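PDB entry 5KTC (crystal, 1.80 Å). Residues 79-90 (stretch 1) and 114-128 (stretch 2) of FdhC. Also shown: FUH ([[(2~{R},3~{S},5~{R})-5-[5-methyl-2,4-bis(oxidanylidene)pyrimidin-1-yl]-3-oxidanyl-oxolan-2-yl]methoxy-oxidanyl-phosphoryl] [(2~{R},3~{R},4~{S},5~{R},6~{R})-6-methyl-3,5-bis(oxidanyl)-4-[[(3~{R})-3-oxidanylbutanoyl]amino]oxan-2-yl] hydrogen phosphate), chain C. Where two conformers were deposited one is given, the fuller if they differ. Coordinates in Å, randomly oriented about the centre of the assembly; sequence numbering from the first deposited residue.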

ATOM      1  N   THR A  79       7.459   0.241  -0.372  1.00 10.94           N
ATOM      2  CA  THR A  79       6.785  -0.961  -0.709  1.00 10.58           C
ATOM      3  C   THR A  79       5.341  -0.902  -0.325  1.00 10.11           C
ATOM      4  O   THR A  79       4.942  -0.148   0.590  1.00 10.39           O
ATOM      5  N   VAL A  80       4.530  -1.738  -0.982  1.00 10.18           N
ATOM      6  CA  VAL A  80       3.170  -1.959  -0.471  1.00 10.20           C
ATOM      7  C   VAL A  80       2.639  -3.233  -1.041  1.00  9.98           C
ATOM      8  O   VAL A  80       3.068  -3.644  -2.136  1.00 11.03           O
ATOM      9  N   ARG A  81       1.739  -3.859  -0.322  1.00  9.18           N
ATOM     10  CA  ARG A  81       1.250  -5.233  -0.724  1.00 10.54           C
ATOM     11  C   ARG A  81      -0.216  -5.442  -0.480  1.00 10.55           C
ATOM     12  O   ARG A  81      -0.737  -5.020   0.547  1.00 10.63           O
ATOM     13  N   LEU A  82      -0.865  -6.149  -1.421  1.00 10.34           N
ATOM     14  CA  LEU A  82      -2.185  -6.700  -1.306  1.00 10.74           C
ATOM     15  C   LEU A  82      -2.102  -8.201  -1.208  1.00 11.85           C
ATOM     16  O   LEU A  82      -1.407  -8.833  -1.980  1.00 13.32           O
ATOM     17  N   TYR A  83      -2.766  -8.764  -0.212  1.00 13.49           N
ATOM     18  CA  TYR A  83      -2.545 -10.179   0.142  1.00 14.42           C
ATOM     19  C   TYR A  83      -3.764 -10.719   0.943  1.00 14.01           C
ATOM     20  O   TYR A  83      -4.662  -9.968   1.389  1.00 13.78           O
ATOM     21  N   ASP A  84      -3.805 -12.047   1.090  1.00 14.41           N
ATOM     22  CA  ASP A  84      -4.726 -12.736   1.974  1.00 13.49           C
ATOM     23  C   ASP A  84      -6.174 -12.450   1.631  1.00 13.64           C
ATOM     24  O   ASP A  84      -6.888 -11.759   2.372  1.00 14.41           O
ATOM     25  N   PHE A  85      -6.548 -12.942   0.454  1.00 16.36           N
ATOM     26  CA  PHE A  85      -7.848 -12.711  -0.178  1.00 17.31           C
ATOM     27  C   PHE A  85      -8.926 -13.695   0.301  1.00 19.98           C
ATOM     28  O   PHE A  85      -8.649 -14.882   0.387  1.00 22.54           O
ATOM     29  N   HIS A  86     -10.133 -13.226   0.574  1.00 20.09           N
ATOM     30  CA  HIS A  86     -11.259 -14.071   1.054  1.00 23.27           C
ATOM     31  C   HIS A  86     -12.608 -13.694   0.395  1.00 27.16           C
ATOM     32  O   HIS A  86     -12.635 -12.767  -0.430  1.00 24.06           O
ATOM     33  N   GLU A  87     -13.712 -14.389   0.776  1.00 29.87           N
ATOM     34  CA  GLU A  87     -15.048 -14.242   0.135  1.00 30.91           C
ATOM     35  C   GLU A  87     -16.253 -14.017   1.070  1.00 33.75           C
ATOM     36  O   GLU A  87     -16.187 -14.200   2.316  1.00 30.61           O
ATOM     37  N   ASN A  88     -17.348 -13.545   0.474  1.00 31.55           N
ATOM     38  CA  ASN A  88     -18.595 -13.356   1.215  1.00 35.79           C
ATOM     39  C   ASN A  88     -18.500 -12.439   2.478  1.00 38.18           C
ATOM     40  O   ASN A  88     -18.848 -12.881   3.566  1.00 43.81           O
ATOM     41  N   PRO A  89     -18.079 -11.178   2.362  1.00 33.21           N
ATOM     42  CA  PRO A  89     -17.861 -10.498   1.083  1.00 32.67           C
ATOM     43  C   PRO A  89     -16.393 -10.676   0.546  1.00 28.39           C
ATOM     44  O   PRO A  89     -15.510 -11.234   1.209  1.00 24.86           O
ATOM     45  N   LYS A  90     -16.178 -10.241  -0.685  1.00 25.97           N
ATOM     46  CA  LYS A  90     -14.907 -10.435  -1.308  1.00 24.61           C
ATOM     47  C   LYS A  90     -13.925  -9.436  -0.627  1.00 21.27           C
ATOM     48  O   LYS A  90     -14.176  -8.237  -0.656  1.00 18.37           O
ATOM     49  N   LEU A 114      -3.832   4.294  -4.454  1.00 11.55           N
ATOM     50  CA  LEU A 114      -3.589   3.440  -5.555  1.00 11.26           C
ATOM     51  C   LEU A 114      -3.833   2.029  -5.104  1.00 11.40           C
ATOM     52  O   LEU A 114      -4.309   1.204  -5.888  1.00 11.87           O
ATOM     53  N   VAL A 115      -3.506   1.728  -3.862  1.00 11.40           N
ATOM     54  CA  VAL A 115      -3.902   0.376  -3.315  1.00 11.73           C
ATOM     55  C   VAL A 115      -5.376   0.117  -3.472  1.00 11.51           C
ATOM     56  O   VAL A 115      -5.778  -0.979  -3.904  1.00 10.94           O
ATOM     57  N   TYR A 116      -6.187   1.090  -3.047  1.00 11.57           N
ATOM     58  CA  TYR A 116      -7.619   0.915  -3.144  1.00 11.64           C
ATOM     59  C   TYR A 116      -8.112   0.874  -4.600  1.00 12.53           C
ATOM     60  O   TYR A 116      -9.060   0.154  -4.880  1.00 13.79           O
ATOM     61  N   GLU A 117      -7.502   1.632  -5.500  1.00 12.80           N
ATOM     62  CA  GLU A 117      -7.780   1.553  -6.964  0.50 13.11           C
ATOM     63  C   GLU A 117      -7.536   0.074  -7.405  1.00 13.10           C
ATOM     64  O   GLU A 117      -8.361  -0.564  -8.067  1.00 12.79           O
ATOM     65  N   ALA A 118      -6.390  -0.465  -7.004  1.00 13.82           N
ATOM     66  CA  ALA A 118      -6.028  -1.826  -7.425  1.00 14.45           C
ATOM     67  C   ALA A 118      -7.007  -2.843  -6.905  1.00 15.84           C
ATOM     68  O   ALA A 118      -7.512  -3.733  -7.651  1.00 17.52           O
ATOM     69  N   GLY A 119      -7.311  -2.737  -5.618  1.00 14.80           N
ATOM     70  CA  GLY A 119      -8.131  -3.729  -4.969  1.00 14.17           C
ATOM     71  C   GLY A 119      -9.570  -3.653  -5.365  1.00 14.49           C
ATOM     72  O   GLY A 119     -10.146  -4.640  -5.693  1.00 14.66           O
ATOM     73  N   PHE A 120     -10.150  -2.462  -5.360  1.00 16.98           N
ATOM     74  CA  PHE A 120     -11.586  -2.324  -5.585  1.00 17.90           C
ATOM     75  C   PHE A 120     -11.931  -2.264  -7.060  1.00 22.33           C
ATOM     76  O   PHE A 120     -12.909  -2.896  -7.485  1.00 23.37           O
ATOM     77  N   SER A 121     -11.164  -1.520  -7.865  1.00 23.32           N
ATOM     78  CA  SER A 121     -11.524  -1.478  -9.271  1.00 25.33           C
ATOM     79  C   SER A 121     -10.702  -2.494 -10.154  1.00 23.51           C
ATOM     80  O   SER A 121     -11.316  -3.298 -10.834  1.00 26.03           O
ATOM     81  N   THR A 122      -9.376  -2.525 -10.099  1.00 20.24           N
ATOM     82  CA  THR A 122      -8.614  -3.487 -10.936  1.00 21.50           C
ATOM     83  C   THR A 122      -8.947  -4.938 -10.533  1.00 23.40           C
ATOM     84  O   THR A 122      -9.091  -5.797 -11.383  1.00 24.29           O
ATOM     85  N   LEU A 123      -9.159  -5.235  -9.251  1.00 22.81           N
ATOM     86  CA  LEU A 123      -9.403  -6.600  -8.852  1.00 20.81           C
ATOM     87  C   LEU A 123     -10.794  -6.925  -8.402  1.00 20.98           C
ATOM     88  O   LEU A 123     -11.038  -8.054  -8.038  1.00 23.45           O
ATOM     89  N   GLY A 124     -11.724  -5.983  -8.360  1.00 19.09           N
ATOM     90  CA  GLY A 124     -13.092  -6.332  -8.009  1.00 19.60           C
ATOM     91  C   GLY A 124     -13.417  -6.786  -6.601  1.00 19.95           C
ATOM     92  O   GLY A 124     -14.385  -7.481  -6.400  1.00 21.97           O
ATOM     93  N   PHE A 125     -12.631  -6.393  -5.585  1.00 19.02           N
ATOM     94  CA  PHE A 125     -13.009  -6.744  -4.189  1.00 17.26           C
ATOM     95  C   PHE A 125     -14.102  -5.838  -3.695  1.00 17.47           C
ATOM     96  O   PHE A 125     -14.324  -4.768  -4.271  1.00 16.88           O
ATOM     97  N   GLU A 126     -14.719  -6.221  -2.591  1.00 17.20           N
ATOM     98  CA  GLU A 126     -15.711  -5.402  -1.916  1.00 20.66           C
ATOM     99  C   GLU A 126     -15.275  -4.729  -0.635  1.00 18.97           C
ATOM    100  O   GLU A 126     -15.821  -3.695  -0.279  1.00 18.14           O
ATOM    101  N   GLN A 127     -14.329  -5.340   0.077  1.00 20.33           N
ATOM    102  CA  GLN A 127     -13.856  -4.837   1.377  1.00 20.37           C
ATOM    103  C   GLN A 127     -12.346  -4.974   1.496  1.00 16.28           C
ATOM    104  O   GLN A 127     -11.793  -5.913   0.952  1.00 13.58           O
ATOM    105  N   SER A 128     -11.727  -4.108   2.317  1.00 15.27           N
ATOM    106  CA  SER A 128     -10.302  -4.217   2.558  1.00 13.83           C
ATOM    107  C   SER A 128     -10.160  -4.396   4.052  1.00 12.90           C
ATOM    108  O   SER A 128     -10.890  -3.786   4.777  1.00 12.27           O
TER

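Strand 79-86 runs at 26° to helix 114-122, nearly parallel in direction, with the axes 9.7 Å apart at closest approach, a spacing filled by apolar side chains. Together the two stretches bury 626 Å², counting both sides.

The apolar layer follows the alternation of the strand. Val80 (chi1 p) and Leu82 (chi1 m, chi2 p) direct their CA-to-CB bonds toward the helix, whereas that of Arg81 points away. Val115 (chi1 t) answers both: Val80 CG2 lies 3.6 Å from Val115 CG2, and Leu82 CD1 lies 4.1 Å from Val115 CG1. The other methyl of Leu82 reaches further along the helix, with CD2 4.3 Å from Ala118 CB and 4.2 Å from CD1 of Leu123 (m, t). Leu82 CD2 stands 4.0 Å from Gly119 CA; an ideal CB there would lie 3.7 Å from the same methyl, at ordinary contact distance, so this contact alone does not call for glycine.

Aromatic contacts take over beyond the helix. Phe85 and Phe125, both chi1 m, have centroids 4.8 Å apart and planes at 59°, an edge-to-face pair in which the edge of Phe125 meets the face of Phe85. Its tightest contact is Phe85 CG to Phe125 CZ, 3.5 Å. Lys90, with chi1 to chi3 all t and chi4 m, extends across Phe125 and places NZ 3.9 Å from the centroid of the Phe125 ring. The offset of 14° from the ring normal puts the ammonium over the face, as a cation-pi interaction requires. Its aliphatic portion also packs here, Lys90 CG being 3.8 Å from Phe125 CD1.

Backbone polar bonds secure this end. Lys90 O accepts from Glu126 N at 2.8 Å (150° at the hydrogen) and from Gln127 N at 3.0 Å (146°), one carbonyl thus serving two successive amides. Beside them, Pro89, preceded by a cis peptide bond, packs its CG 3.8 Å from Gln127 CG. Gly124 supplies the positive phi (68°) with which the chain leaves helical geometry.

The side-chain hydrogen bonds do not bridge the stretches. Within the strand, His86 NE2 donates to Asp84 OD1 at 2.7 Å. Arg81 (t, t, p) and Tyr83 (chi1 p) instead engage the nucleotide sugar FUH. Arg81 NH2 donates to FUH O10, a phosphate oxygen, at 2.9 Å, while FUH C18, the thymine methyl, lies over one face of the guanidinium. Tyr83 OH and the sugar hydroxyl FUH O5 share a 2.8 Å hydrogen bond in which either could be the donor.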

ATOM      1  CB  THR A  79       7.388  -2.202  -0.026  1.00 11.36           C
ATOM      2  OG1 THR A  79       7.327  -2.077   1.408  1.00 11.32           O
ATOM      3  CG2 THR A  79       8.771  -2.369  -0.486  1.00 12.19           C
ATOM      4  CB  VAL A  80       2.225  -0.741  -0.745  1.00  9.61           C
ATOM      5  CG1 VAL A  80       1.897  -0.633  -2.239  1.00  9.49           C
ATOM      6  CG2 VAL A  80       0.962  -0.819   0.114  1.00  9.80           C
ATOM      7  CB  ARG A  81       2.033  -6.266   0.073  1.00 11.06           C
ATOM      8  CG  ARG A  81       1.941  -7.717  -0.363  1.00 12.51           C
ATOM      9  CD  ARG A  81       3.089  -8.572   0.227  1.00 14.37           C
ATOM     10  NE  ARG A  81       3.020  -8.593   1.674  1.00 16.02           N
ATOM     11  CZ  ARG A  81       2.707  -9.590   2.528  1.00 16.82           C
ATOM     12  NH1 ARG A  81       2.479 -10.853   2.178  1.00 16.59           N
ATOM     13  NH2 ARG A  81       2.671  -9.281   3.811  1.00 16.48           N
ATOM     14  CB  LEU A  82      -3.061  -6.399  -2.508  1.00 11.71           C
ATOM     15  CG  LEU A  82      -3.457  -4.935  -2.639  1.00 11.15           C
ATOM     16  CD1 LEU A  82      -2.259  -4.064  -2.997  1.00 12.11           C
ATOM     17  CD2 LEU A  82      -4.516  -4.864  -3.684  1.00 11.70           C
ATOM     18  CB  TYR A  83      -1.170 -10.295   0.906  1.00 14.16           C
ATOM     19  CG  TYR A  83      -1.124  -9.661   2.300  1.00 13.73           C
ATOM     20  CD1 TYR A  83      -1.040  -8.300   2.470  1.00 12.95           C
ATOM     21  CD2 TYR A  83      -1.133 -10.469   3.493  1.00 12.65           C
ATOM     22  CE1 TYR A  83      -0.984  -7.739   3.741  1.00 14.18           C
ATOM     23  CE2 TYR A  83      -1.043  -9.916   4.763  1.00 12.70           C
ATOM     24  CZ  TYR A  83      -0.999  -8.545   4.907  1.00 12.86           C
ATOM     25  OH  TYR A  83      -0.874  -7.941   6.143  1.00 12.67           O
ATOM     26  CB  ASP A  84      -4.422 -12.351   3.428  1.00 14.12           C
ATOM     27  CG  ASP A  84      -5.111 -13.261   4.464  1.00 14.05           C
ATOM     28  OD1 ASP A  84      -5.612 -14.338   4.078  1.00 17.39           O
ATOM     29  OD2 ASP A  84      -5.063 -12.888   5.666  1.00 12.91           O
ATOM     30  CB  PHE A  85      -7.674 -12.895  -1.681  1.00 18.60           C
ATOM     31  CG  PHE A  85      -6.645 -11.954  -2.333  1.00 17.65           C
ATOM     32  CD1 PHE A  85      -6.168 -10.822  -1.700  1.00 19.33           C
ATOM     33  CD2 PHE A  85      -6.219 -12.201  -3.591  1.00 17.64           C
ATOM     34  CE1 PHE A  85      -5.270  -9.960  -2.343  1.00 19.50           C
ATOM     35  CE2 PHE A  85      -5.327 -11.369  -4.260  1.00 18.60           C
ATOM     36  CZ  PHE A  85      -4.831 -10.250  -3.622  1.00 18.16           C
ATOM     37  CB  HIS A  86     -11.367 -14.001   2.592  1.00 23.07           C
ATOM     38  CG  HIS A  86     -10.200 -14.608   3.274  1.00 22.11           C
ATOM     39  ND1 HIS A  86     -10.195 -15.909   3.706  1.00 21.82           N
ATOM     40  CD2 HIS A  86      -8.955 -14.132   3.505  1.00 21.53           C
ATOM     41  CE1 HIS A  86      -9.017 -16.192   4.243  1.00 22.25           C
ATOM     42  NE2 HIS A  86      -8.242 -15.137   4.108  1.00 21.64           N
ATOM     43  CB  GLU A  87     -15.322 -15.464  -0.707  1.00 35.29           C
ATOM     44  CG  GLU A  87     -14.099 -15.971  -1.444  1.00 39.80           C
ATOM     45  CD  GLU A  87     -14.401 -16.341  -2.856  1.00 45.62           C
ATOM     46  OE1 GLU A  87     -14.569 -17.551  -3.127  1.00 56.95           O
ATOM     47  OE2 GLU A  87     -14.483 -15.405  -3.689  1.00 58.57           O
ATOM     48  CB  ASN A  88     -19.145 -14.735   1.602  1.00 37.86           C
ATOM     49  CG  ASN A  88     -19.319 -15.611   0.403  1.00 40.95           C
ATOM     50  OD1 ASN A  88     -20.300 -15.489  -0.311  1.00 49.65           O
ATOM     51  ND2 ASN A  88     -18.322 -16.426   0.115  1.00 43.60           N
ATOM     52  CB  PRO A  89     -18.231  -9.043   1.416  1.00 36.27           C
ATOM     53  CG  PRO A  89     -17.926  -8.889   2.913  1.00 35.80           C
ATOM     54  CD  PRO A  89     -17.879 -10.270   3.519  1.00 37.21           C
ATOM     55  CB  LYS A  90     -15.057 -10.196  -2.787  1.00 26.85           C
ATOM     56  CG  LYS A  90     -14.064 -10.975  -3.605  1.00 31.80           C
ATOM     57  CD  LYS A  90     -14.588 -11.108  -5.032  1.00 33.91           C
ATOM     58  CE  LYS A  90     -13.510 -11.631  -5.941  1.00 37.57           C
ATOM     59  NZ  LYS A  90     -12.364 -10.675  -6.032  1.00 42.32           N
ATOM     60  CB  LEU A 114      -2.179   3.624  -6.074  1.00 12.05           C
ATOM     61  CG  LEU A 114      -1.895   4.930  -6.853  1.00 12.78           C
ATOM     62  CD1 LEU A 114      -0.401   5.026  -7.165  1.00 13.10           C
ATOM     63  CD2 LEU A 114      -2.750   5.043  -8.109  1.00 12.53           C
ATOM     64  CB  VAL A 115      -3.490   0.164  -1.858  1.00 11.36           C
ATOM     65  CG1 VAL A 115      -4.259  -1.011  -1.206  1.00 11.99           C
ATOM     66  CG2 VAL A 115      -1.974   0.062  -1.753  1.00 10.93           C
ATOM     67  CB  TYR A 116      -8.342   2.016  -2.323  1.00 12.00           C
ATOM     68  CG  TYR A 116      -8.050   1.924  -0.849  1.00 11.95           C
ATOM     69  CD1 TYR A 116      -8.169   0.693  -0.160  1.00 12.54           C
ATOM     70  CD2 TYR A 116      -7.719   3.029  -0.089  1.00 13.15           C
ATOM     71  CE1 TYR A 116      -7.975   0.594   1.189  1.00 12.27           C
ATOM     72  CE2 TYR A 116      -7.459   2.918   1.260  1.00 12.86           C
ATOM     73  CZ  TYR A 116      -7.609   1.703   1.899  1.00 12.78           C
ATOM     74  OH  TYR A 116      -7.360   1.537   3.237  1.00 11.68           O
ATOM     75  CB  GLU A 117      -6.882   2.597  -7.728  0.50 14.04           C
ATOM     76  CG  GLU A 117      -7.395   3.233  -9.037  0.50 15.40           C
ATOM     77  CD  GLU A 117      -6.400   4.209  -9.738  0.50 16.25           C
ATOM     78  OE1 GLU A 117      -5.898   3.789 -10.803  0.50 17.50           O
ATOM     79  OE2 GLU A 117      -6.113   5.377  -9.289  0.50 14.49           O
ATOM     80  CB  ALA A 118      -4.633  -2.150  -6.987  1.00 14.95           C
ATOM     81  CB  PHE A 120     -12.143  -1.092  -4.872  1.00 17.05           C
ATOM     82  CG  PHE A 120     -12.075  -1.163  -3.402  1.00 16.29           C
ATOM     83  CD1 PHE A 120     -12.655  -2.204  -2.705  1.00 15.57           C
ATOM     84  CD2 PHE A 120     -11.473  -0.156  -2.686  1.00 15.83           C
ATOM     85  CE1 PHE A 120     -12.618  -2.218  -1.333  1.00 16.49           C
ATOM     86  CE2 PHE A 120     -11.434  -0.184  -1.306  1.00 15.54           C
ATOM     87  CZ  PHE A 120     -11.989  -1.186  -0.622  1.00 14.85           C
ATOM     88  CB  SER A 121     -11.595  -0.053  -9.746  1.00 27.30           C
ATOM     89  OG  SER A 121     -10.352   0.278 -10.241  1.00 36.86           O
ATOM     90  CB  THR A 122      -7.091  -3.252 -10.945  1.00 21.43           C
ATOM     91  OG1 THR A 122      -6.771  -1.899 -11.286  1.00 20.67           O
ATOM     92  CG2 THR A 122      -6.360  -4.169 -11.932  1.00 23.09           C
ATOM     93  CB  LEU A 123      -8.376  -6.963  -7.741  1.00 20.72           C
ATOM     94  CG  LEU A 123      -6.927  -6.940  -8.150  1.00 20.28           C
ATOM     95  CD1 LEU A 123      -6.045  -7.095  -6.929  1.00 19.68           C
ATOM     96  CD2 LEU A 123      -6.596  -7.984  -9.167  1.00 22.63           C
ATOM     97  CB  PHE A 125     -11.790  -6.650  -3.250  1.00 16.28           C
ATOM     98  CG  PHE A 125     -10.806  -7.749  -3.463  1.00 16.14           C
ATOM     99  CD1 PHE A 125     -10.962  -8.948  -2.823  1.00 17.75           C
ATOM    100  CD2 PHE A 125      -9.749  -7.592  -4.272  1.00 16.36           C
ATOM    101  CE1 PHE A 125     -10.079  -9.988  -3.025  1.00 17.73           C
ATOM    102  CE2 PHE A 125      -8.820  -8.596  -4.460  1.00 18.41           C
ATOM    103  CZ  PHE A 125      -8.982  -9.796  -3.823  1.00 18.20           C
ATOM    104  CB  GLU A 126     -16.971  -6.235  -1.632  1.00 24.89           C
ATOM    105  CG  GLU A 126     -17.829  -6.519  -2.874  1.00 30.10           C
ATOM    106  CD  GLU A 126     -18.324  -5.262  -3.606  1.00 35.52           C
ATOM    107  OE1 GLU A 126     -18.017  -5.121  -4.831  1.00 39.31           O
ATOM    108  OE2 GLU A 126     -19.010  -4.411  -2.964  1.00 42.27           O
ATOM    109  CB  GLN A 127     -14.346  -5.756   2.512  1.00 26.04           C
ATOM    110  CG  GLN A 127     -15.779  -5.744   2.910  1.00 33.83           C
ATOM    111  CD  GLN A 127     -15.897  -6.023   4.441  1.00 39.11           C
ATOM    112  OE1 GLN A 127     -15.182  -6.903   5.065  1.00 28.23           O
ATOM    113  NE2 GLN A 127     -16.769  -5.237   5.069  1.00 43.79           N
ATOM    114  CB  SER A 128      -9.562  -2.984   2.107  1.00 13.08           C
ATOM    115  OG  SER A 128      -8.195  -3.275   2.200  1.00 13.27           O
TER
HETATM  116  O1  FUH C 202       1.287  -2.303   6.737  1.00 12.43           O
HETATM  117  C1  FUH C 202       0.317  -2.628   7.413  1.00 13.14           C
HETATM  118  C2  FUH C 202      -1.043  -2.044   7.218  1.00 12.66           C
HETATM  119  C3  FUH C 202      -0.998  -0.685   6.570  1.00 13.48           C
HETATM  120  O2  FUH C 202      -0.920   0.372   7.560  1.00 13.17           O
HETATM  121  C4  FUH C 202      -2.259  -0.427   5.784  1.00 13.75           C
HETATM  122  N1  FUH C 202       0.400  -3.608   8.399  1.00 13.50           N
HETATM  123  C5  FUH C 202       1.571  -4.489   8.464  1.00 13.92           C
HETATM  124  C6  FUH C 202       2.080  -4.639   9.910  1.00 15.28           C
HETATM  125  O3  FUH C 202       1.037  -5.093  10.662  1.00 18.96           O
HETATM  126  C7  FUH C 202       3.158  -5.687  10.071  1.00 15.92           C
HETATM  127  C8  FUH C 202       3.477  -6.062  11.537  1.00 17.19           C
HETATM  128  O4  FUH C 202       2.773  -6.907   9.415  1.00 15.76           O
HETATM  129  C9  FUH C 202       1.205  -5.854   7.911  1.00 13.56           C
HETATM  130  O5  FUH C 202       0.922  -5.805   6.504  1.00 13.47           O
HETATM  131  C10 FUH C 202       2.351  -6.774   8.047  1.00 14.50           C
HETATM  132  O6  FUH C 202       3.410  -6.248   7.261  1.00 13.15           O
HETATM  133  P1  FUH C 202       4.690  -7.087   6.916  1.00 12.94           P
HETATM  134  O7  FUH C 202       5.689  -7.082   8.012  1.00 12.74           O
HETATM  135  O8  FUH C 202       5.238  -6.404   5.663  1.00 13.19           O
HETATM  136  O9  FUH C 202       4.302  -8.522   6.347  1.00 15.52           O
HETATM  137  P2  FUH C 202       3.941  -9.900   7.077  1.00 14.82           P
HETATM  138  O10 FUH C 202       2.665 -10.383   6.480  1.00 15.82           O
HETATM  139  O11 FUH C 202       3.862  -9.600   8.567  1.00 16.61           O
HETATM  140  O12 FUH C 202       5.188 -10.744   6.630  1.00 15.70           O
HETATM  141  C11 FUH C 202       5.105 -12.172   6.594  1.00 17.17           C
HETATM  142  C12 FUH C 202       6.488 -12.725   6.827  1.00 17.01           C
HETATM  143  C13 FUH C 202       7.234 -12.063   8.005  1.00 19.62           C
HETATM  144  O13 FUH C 202       8.081 -12.996   8.698  1.00 19.23           O
HETATM  145  C14 FUH C 202       8.173 -11.056   7.355  1.00 17.73           C
HETATM  146  C15 FUH C 202       8.469 -11.738   6.042  1.00 17.28           C
HETATM  147  O14 FUH C 202       7.299 -12.510   5.668  1.00 16.92           O
HETATM  148  N2  FUH C 202       8.671 -10.859   4.869  1.00 17.84           N
HETATM  149  C16 FUH C 202       7.655 -10.092   4.382  1.00 18.06           C
HETATM  150  C17 FUH C 202       7.848  -9.321   3.235  1.00 18.27           C
HETATM  151  C18 FUH C 202       6.746  -8.465   2.647  1.00 18.23           C
HETATM  152  C19 FUH C 202       9.146  -9.352   2.638  1.00 17.14           C
HETATM  153  O15 FUH C 202       9.353  -8.690   1.540  1.00 15.24           O
HETATM  154  N3  FUH C 202      10.127 -10.116   3.138  1.00 15.91           N
HETATM  155  C20 FUH C 202       9.866 -10.881   4.204  1.00 17.78           C
HETATM  156  O16 FUH C 202      10.845 -11.611   4.708  1.00 17.96           O